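Local coordinates for TraI domain-containing protein (Salmonella typhi, PDB 2IPQ), which is of unknown function but is probably related to the TraI nickase/helicases of conjugal DNA transfer, the fragment here being its C-terminal domain, at residues L10-L15 and A74-M79; T5-L10 and F49-S54. One frame throughout, in Å; residues are numbered along the deposited sequence.

Contact 1: L10-L15 and A74-M79; sequences LFWSWL and AAFEKM
The backbones of residues 10-15 and 74-79 come nearest at Phe11 and Phe76, whose CA atoms lie 7.0 Å apart, and the rings of these two residues meet between the backbones. Helix 4-20 meets helix 68-77 here, within a domain of the TraI C-terminal family, which belongs to the helix-turn-helix clan. The central pair is an offset edge-to-face stack: the edge of the Phe11 ring is directed at the face of Phe76, with the planes at 64° and the ring centroids 5.0 Å apart. The offset is evident in the atoms that touch, since Phe11 CE1 lies 3.4 Å from Phe76 CD1, over one side of the ring instead of its middle. Both phenylalanines have CG anti to the backbone N (chi1 163° in Phe11), which turns each ring into the space between the helices. Trp12 uses the same Phe76 ring differently. Its CE3, on the six-membered ring, stands at the Phe76 edge near the ring plane, 3.9 Å from CE1, so Phe76 is met over a face by one residue and at its rim by the next. Tyr111 of strand 105-114 adds another edge-to-face partner to Phe76, and Phe48 of helix 46-54 reaches both phenylalanines, so the buried Phe11 and Phe76 belong to a larger aromatic cluster. Nearer its root, and on the same side of the indole plane, Trp12 receives Met79, a selenomethionine, in a Met-aromatic contact. The selenium SE is 5.3 Å from the centroid of the indole five-membered ring and 46° off its normal, an oblique approach. A bend at chi3 lays the terminal CE beside the root of the indole, 4.0 Å from Trp12 CD1.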
loop_
_atom_site.group_PDB
_atom_site.type_symbol
_atom_site.label_atom_id
_atom_site.label_comp_id
_atom_site.label_asym_id
_atom_site.label_seq_id
_atom_site.Cartn_x
_atom_site.Cartn_y
_atom_site.Cartn_z
ATOM N N LEU A 10 -9.539 -11.188 4.257
ATOM C CA LEU A 10 -8.648 -11.111 5.404
ATOM C C LEU A 10 -7.590 -10.054 5.162
ATOM O O LEU A 10 -7.346 -9.192 6.011
ATOM C CB LEU A 10 -7.950 -12.446 5.600
ATOM C CG LEU A 10 -7.793 -12.985 7.020
ATOM C CD1 LEU A 10 -6.786 -14.120 7.012
ATOM C CD2 LEU A 10 -7.385 -11.895 8.009
ATOM N N PHE A 11 -6.941 -10.119 4.003
ATOM C CA PHE A 11 -5.869 -9.195 3.747
ATOM C C PHE A 11 -6.399 -7.760 3.677
ATOM O O PHE A 11 -5.786 -6.828 4.201
ATOM C CB PHE A 11 -5.129 -9.519 2.455
ATOM C CG PHE A 11 -4.301 -8.366 1.963
ATOM C CD1 PHE A 11 -4.837 -7.425 1.104
ATOM C CD2 PHE A 11 -3.002 -8.211 2.381
ATOM C CE1 PHE A 11 -4.059 -6.339 0.666
ATOM C CE2 PHE A 11 -2.220 -7.129 1.953
ATOM C CZ PHE A 11 -2.764 -6.196 1.083
ATOM N N TRP A 12 -7.538 -7.574 3.021
ATOM C CA TRP A 12 -8.062 -6.229 2.809
ATOM C C TRP A 12 -8.617 -5.668 4.138
ATOM O O TRP A 12 -8.438 -4.483 4.473
ATOM C CB TRP A 12 -9.156 -6.288 1.742
ATOM C CG TRP A 12 -9.956 -5.039 1.649
ATOM C CD1 TRP A 12 -11.255 -4.875 2.006
ATOM C CD2 TRP A 12 -9.506 -3.769 1.154
ATOM N NE1 TRP A 12 -11.648 -3.581 1.766
ATOM C CE2 TRP A 12 -10.589 -2.880 1.249
ATOM C CE3 TRP A 12 -8.283 -3.298 0.651
ATOM C CZ2 TRP A 12 -10.498 -1.543 0.856
ATOM C CZ3 TRP A 12 -8.187 -1.974 0.257
ATOM C CH2 TRP A 12 -9.291 -1.109 0.363
ATOM N N SER A 13 -9.287 -6.537 4.892
ATOM C CA SER A 13 -9.735 -6.211 6.232
ATOM C C SER A 13 -8.576 -5.800 7.153
ATOM O O SER A 13 -8.680 -4.834 7.912
ATOM C CB SER A 13 -10.481 -7.415 6.827
ATOM O OG SER A 13 -10.745 -7.189 8.193
ATOM N N TRP A 14 -7.465 -6.535 7.083
ATOM C CA TRP A 14 -6.264 -6.212 7.862
ATOM C C TRP A 14 -5.649 -4.865 7.459
ATOM O O TRP A 14 -5.276 -4.050 8.311
ATOM C CB TRP A 14 -5.236 -7.349 7.726
ATOM C CG TRP A 14 -3.809 -6.992 8.167
ATOM C CD1 TRP A 14 -3.268 -7.134 9.417
ATOM C CD2 TRP A 14 -2.776 -6.442 7.341
ATOM N NE1 TRP A 14 -1.957 -6.697 9.421
ATOM C CE2 TRP A 14 -1.632 -6.272 8.156
ATOM C CE3 TRP A 14 -2.704 -6.079 5.983
ATOM C CZ2 TRP A 14 -0.426 -5.755 7.659
ATOM C CZ3 TRP A 14 -1.512 -5.562 5.495
ATOM C CH2 TRP A 14 -0.383 -5.409 6.337
ATOM N N LEU A 15 -5.520 -4.639 6.160
ATOM C CA LEU A 15 -4.895 -3.409 5.633
ATOM C C LEU A 15 -5.773 -2.203 5.959
ATOM O O LEU A 15 -5.311 -1.164 6.455
ATOM C CB LEU A 15 -4.790 -3.496 4.095
ATOM C CG LEU A 15 -3.917 -2.532 3.266
ATOM C CD1 LEU A 15 -4.735 -1.526 2.541
ATOM C CD2 LEU A 15 -2.750 -1.880 4.034
ATOM N N ALA A 74 -2.776 -12.508 -5.492
ATOM C CA ALA A 74 -3.845 -12.927 -6.369
ATOM C C ALA A 74 -5.228 -12.713 -5.721
ATOM O O ALA A 74 -6.182 -12.227 -6.369
ATOM C CB ALA A 74 -3.664 -14.410 -6.797
ATOM N N ALA A 75 -5.353 -13.089 -4.454
ATOM C CA ALA A 75 -6.648 -12.962 -3.802
ATOM C C ALA A 75 -6.969 -11.467 -3.680
ATOM O O ALA A 75 -8.088 -11.027 -3.941
ATOM C CB ALA A 75 -6.659 -13.655 -2.456
ATOM N N PHE A 76 -5.989 -10.679 -3.300
ATOM C CA PHE A 76 -6.219 -9.234 -3.204
ATOM C C PHE A 76 -6.673 -8.626 -4.536
ATOM O O PHE A 76 -7.622 -7.860 -4.563
ATOM C CB PHE A 76 -4.970 -8.508 -2.746
ATOM C CG PHE A 76 -5.092 -7.008 -2.827
ATOM C CD1 PHE A 76 -6.063 -6.338 -2.081
ATOM C CD2 PHE A 76 -4.246 -6.273 -3.656
ATOM C CE1 PHE A 76 -6.184 -4.952 -2.150
ATOM C CE2 PHE A 76 -4.363 -4.873 -3.746
ATOM C CZ PHE A 76 -5.328 -4.223 -2.984
ATOM N N GLU A 77 -5.986 -8.944 -5.629
ATOM C CA GLU A 77 -6.305 -8.296 -6.909
ATOM C C GLU A 77 -7.699 -8.605 -7.410
ATOM O O GLU A 77 -8.310 -7.791 -8.112
ATOM C CB GLU A 77 -5.295 -8.659 -7.986
ATOM C CG GLU A 77 -3.969 -7.890 -7.889
ATOM C CD GLU A 77 -3.115 -8.103 -9.130
ATOM O OE1 GLU A 77 -3.550 -8.888 -10.013
ATOM O OE2 GLU A 77 -2.028 -7.497 -9.231
ATOM N N LYS A 78 -8.201 -9.784 -7.051
ATOM C CA LYS A 78 -9.526 -10.225 -7.487
ATOM C C LYS A 78 -10.624 -9.331 -6.916
ATOM O O LYS A 78 -11.752 -9.356 -7.376
ATOM C CB LYS A 78 -9.755 -11.694 -7.111
ATOM C CG LYS A 78 -9.068 -12.661 -8.085
ATOM C CD LYS A 78 -8.944 -14.095 -7.556
ATOM C CE LYS A 78 -8.893 -15.115 -8.719
ATOM N NZ LYS A 78 -7.543 -15.161 -9.392
HETATM N N MSE A 79 -10.287 -8.526 -5.915
HETATM C CA MSE A 79 -11.289 -7.707 -5.265
HETATM C C MSE A 79 -11.421 -6.337 -5.889
HETATM O O MSE A 79 -12.424 -5.642 -5.672
HETATM C CB MSE A 79 -10.965 -7.559 -3.802
HETATM C CG MSE A 79 -10.966 -8.869 -3.059
HETATM SE SE MSE A 79 -10.230 -8.443 -1.333
HETATM C CE MSE A 79 -11.981 -7.943 -0.473
#

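Contact 2: T5-L10 and F49-S54; sequences TELGDL and FLFLKS
Phe51 carries this contact, reaching from helix 46-54 to Leu7 and Leu10 on helix 4-20. The ring spans a wide gap: the nearest CA atoms, those of Leu10 and Phe51, are 9.4 Å apart. Phe51 sets off toward residues 5-10 from its CB onward, and CG continues outward anti to the backbone N (chi1 172°). CB and CG serve as the stem; the touching is done by the far half of the ring. CE2 meets one methyl of Leu7, with CD1 at 4.2 Å. CZ, the tip, comes within 4.0 Å of Leu10 CD1, the two side chains crossing at about a right angle. CE1, on the remaining side, approaches main chain: Leu10 O lies 4.0 Å away, oblique to the ring. These are spacings of ordinary van der Waals contact, and the two leucines, one helical turn apart, share the outer rim of a single ring. At the root of Phe51, its carbonyl O is gripped twice by Ser54, once by the backbone N at 2.9 Å and once by the side-chain OG at 3.1 Å. The OG approaches at a C=O...OG angle of 133°, tilted 17° from the carbonyl plane. Around the ring, His55 stacks on Phe51 and Trp14 meets it edge-to-face, while Val72 of helix 68-77 touches it too. Leu7 likewise touches Gln71 and Val72, so Phe51 sits where three helices, 4-20, 46-54 and 68-77, converge; helix 46-54 itself follows directly on strand 39-43 of the antiparallel sheet.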
loop_
_atom_site.group_PDB
_atom_site.type_symbol
_atom_site.label_atom_id
_atom_site.label_comp_id
_atom_site.label_asym_id
_atom_site.label_seq_id
_atom_site.Cartn_x
_atom_site.Cartn_y
_atom_site.Cartn_z
ATOM N N THR A 5 -11.363 -16.140 -1.819
ATOM C CA THR A 5 -12.290 -15.129 -1.320
ATOM C C THR A 5 -11.985 -14.717 0.121
ATOM O O THR A 5 -11.931 -13.532 0.428
ATOM C CB THR A 5 -13.738 -15.569 -1.468
ATOM O OG1 THR A 5 -13.983 -15.832 -2.853
ATOM C CG2 THR A 5 -14.687 -14.466 -0.999
ATOM N N GLU A 6 -11.774 -15.704 0.989
ATOM C CA GLU A 6 -11.564 -15.469 2.408
ATOM C C GLU A 6 -10.234 -14.765 2.657
ATOM O O GLU A 6 -10.149 -13.802 3.422
ATOM C CB GLU A 6 -11.614 -16.797 3.174
ATOM N N LEU A 7 -9.200 -15.263 1.998
ATOM C CA LEU A 7 -7.869 -14.697 2.061
ATOM C C LEU A 7 -7.817 -13.236 1.568
ATOM O O LEU A 7 -7.224 -12.376 2.205
ATOM C CB LEU A 7 -6.914 -15.580 1.255
ATOM C CG LEU A 7 -5.431 -15.228 1.291
ATOM C CD1 LEU A 7 -4.996 -15.088 2.745
ATOM C CD2 LEU A 7 -4.628 -16.292 0.586
ATOM N N GLY A 8 -8.439 -12.971 0.429
ATOM C CA GLY A 8 -8.678 -11.607 -0.033
ATOM C C GLY A 8 -9.279 -10.707 1.038
ATOM O O GLY A 8 -8.680 -9.670 1.378
ATOM N N ASP A 9 -10.452 -11.109 1.555
ATOM C CA ASP A 9 -11.159 -10.368 2.608
ATOM C C ASP A 9 -10.315 -10.174 3.888
ATOM O O ASP A 9 -10.364 -9.119 4.513
ATOM C CB ASP A 9 -12.500 -11.014 2.945
ATOM C CG ASP A 9 -13.580 -10.751 1.872
ATOM O OD1 ASP A 9 -13.530 -9.683 1.225
ATOM O OD2 ASP A 9 -14.481 -11.618 1.678
ATOM N N LEU A 10 -9.539 -11.188 4.257
ATOM C CA LEU A 10 -8.648 -11.111 5.404
ATOM C C LEU A 10 -7.590 -10.054 5.162
ATOM O O LEU A 10 -7.346 -9.192 6.011
ATOM C CB LEU A 10 -7.950 -12.446 5.600
ATOM C CG LEU A 10 -7.793 -12.985 7.020
ATOM C CD1 LEU A 10 -6.786 -14.120 7.012
ATOM C CD2 LEU A 10 -7.385 -11.895 8.009
ATOM N N PHE A 49 4.309 -9.208 2.659
ATOM C CA PHE A 49 5.203 -9.783 3.660
ATOM C C PHE A 49 4.833 -9.308 5.065
ATOM O O PHE A 49 4.919 -10.067 6.026
ATOM C CB PHE A 49 6.648 -9.394 3.359
ATOM C CG PHE A 49 7.257 -10.165 2.238
ATOM C CD1 PHE A 49 6.851 -11.459 1.969
ATOM C CD2 PHE A 49 8.251 -9.598 1.454
ATOM C CE1 PHE A 49 7.416 -12.185 0.932
ATOM C CE2 PHE A 49 8.831 -10.323 0.406
ATOM C CZ PHE A 49 8.403 -11.616 0.149
ATOM N N LEU A 50 4.429 -8.041 5.175
ATOM C CA LEU A 50 3.993 -7.495 6.454
ATOM C C LEU A 50 2.686 -8.132 6.959
ATOM O O LEU A 50 2.577 -8.425 8.133
ATOM C CB LEU A 50 3.869 -5.971 6.357
ATOM C CG LEU A 50 3.491 -5.222 7.637
ATOM C CD1 LEU A 50 4.482 -5.448 8.832
ATOM C CD2 LEU A 50 3.251 -3.709 7.366
ATOM N N PHE A 51 1.713 -8.336 6.069
ATOM C CA PHE A 51 0.508 -9.146 6.346
ATOM C C PHE A 51 0.898 -10.510 6.867
ATOM O O PHE A 51 0.487 -10.917 7.949
ATOM C CB PHE A 51 -0.339 -9.335 5.066
ATOM C CG PHE A 51 -1.496 -10.312 5.225
ATOM C CD1 PHE A 51 -2.672 -9.932 5.869
ATOM C CD2 PHE A 51 -1.397 -11.617 4.742
ATOM C CE1 PHE A 51 -3.731 -10.826 6.016
ATOM C CE2 PHE A 51 -2.460 -12.535 4.889
ATOM C CZ PHE A 51 -3.626 -12.132 5.523
ATOM N N LEU A 52 1.700 -11.207 6.070
ATOM C CA LEU A 52 2.130 -12.547 6.363
ATOM C C LEU A 52 2.751 -12.637 7.758
ATOM O O LEU A 52 2.633 -13.638 8.444
ATOM C CB LEU A 52 3.127 -13.003 5.291
ATOM C CG LEU A 52 2.657 -13.948 4.173
ATOM C CD1 LEU A 52 1.145 -14.215 4.170
ATOM C CD2 LEU A 52 3.170 -13.550 2.789
ATOM N N LYS A 53 3.416 -11.573 8.171
ATOM C CA LYS A 53 4.179 -11.576 9.406
ATOM C C LYS A 53 3.228 -11.571 10.603
ATOM O O LYS A 53 3.580 -12.051 11.678
ATOM C CB LYS A 53 5.146 -10.378 9.430
ATOM C CG LYS A 53 5.764 -10.042 10.784
ATOM C CD LYS A 53 7.081 -9.261 10.628
ATOM C CE LYS A 53 6.899 -7.970 9.817
ATOM N NZ LYS A 53 6.986 -6.713 10.642
ATOM N N SER A 54 2.021 -11.035 10.414
ATOM C CA SER A 54 1.031 -11.042 11.495
ATOM C C SER A 54 0.037 -12.183 11.389
ATOM O O SER A 54 -0.665 -12.466 12.345
ATOM C CB SER A 54 0.287 -9.710 11.593
ATOM O OG SER A 54 -0.552 -9.505 10.476
#

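In the fold
Contacts 1 and 2 lie on the same side of the chain's centre, their own centres about 7 Å apart, and both use helix 4-20, with Leu10 common to the two. Along the chain the segments alternate: 5-10 and 10-15 come first, then 49-54, then 74-79. Helix 4-20 therefore packs against two helices that follow each other in sequence, 46-54 and 68-77. The contacts also touch directly, as Ala75 CB lies 3.5 Å from Gly8 N, and Gly8, without a side chain, is buried there. Together they join helices 46-54 and 68-77 to helix 4-20, beside the antiparallel sheet of the same domain; the family is placed in the helix-turn-helix clan.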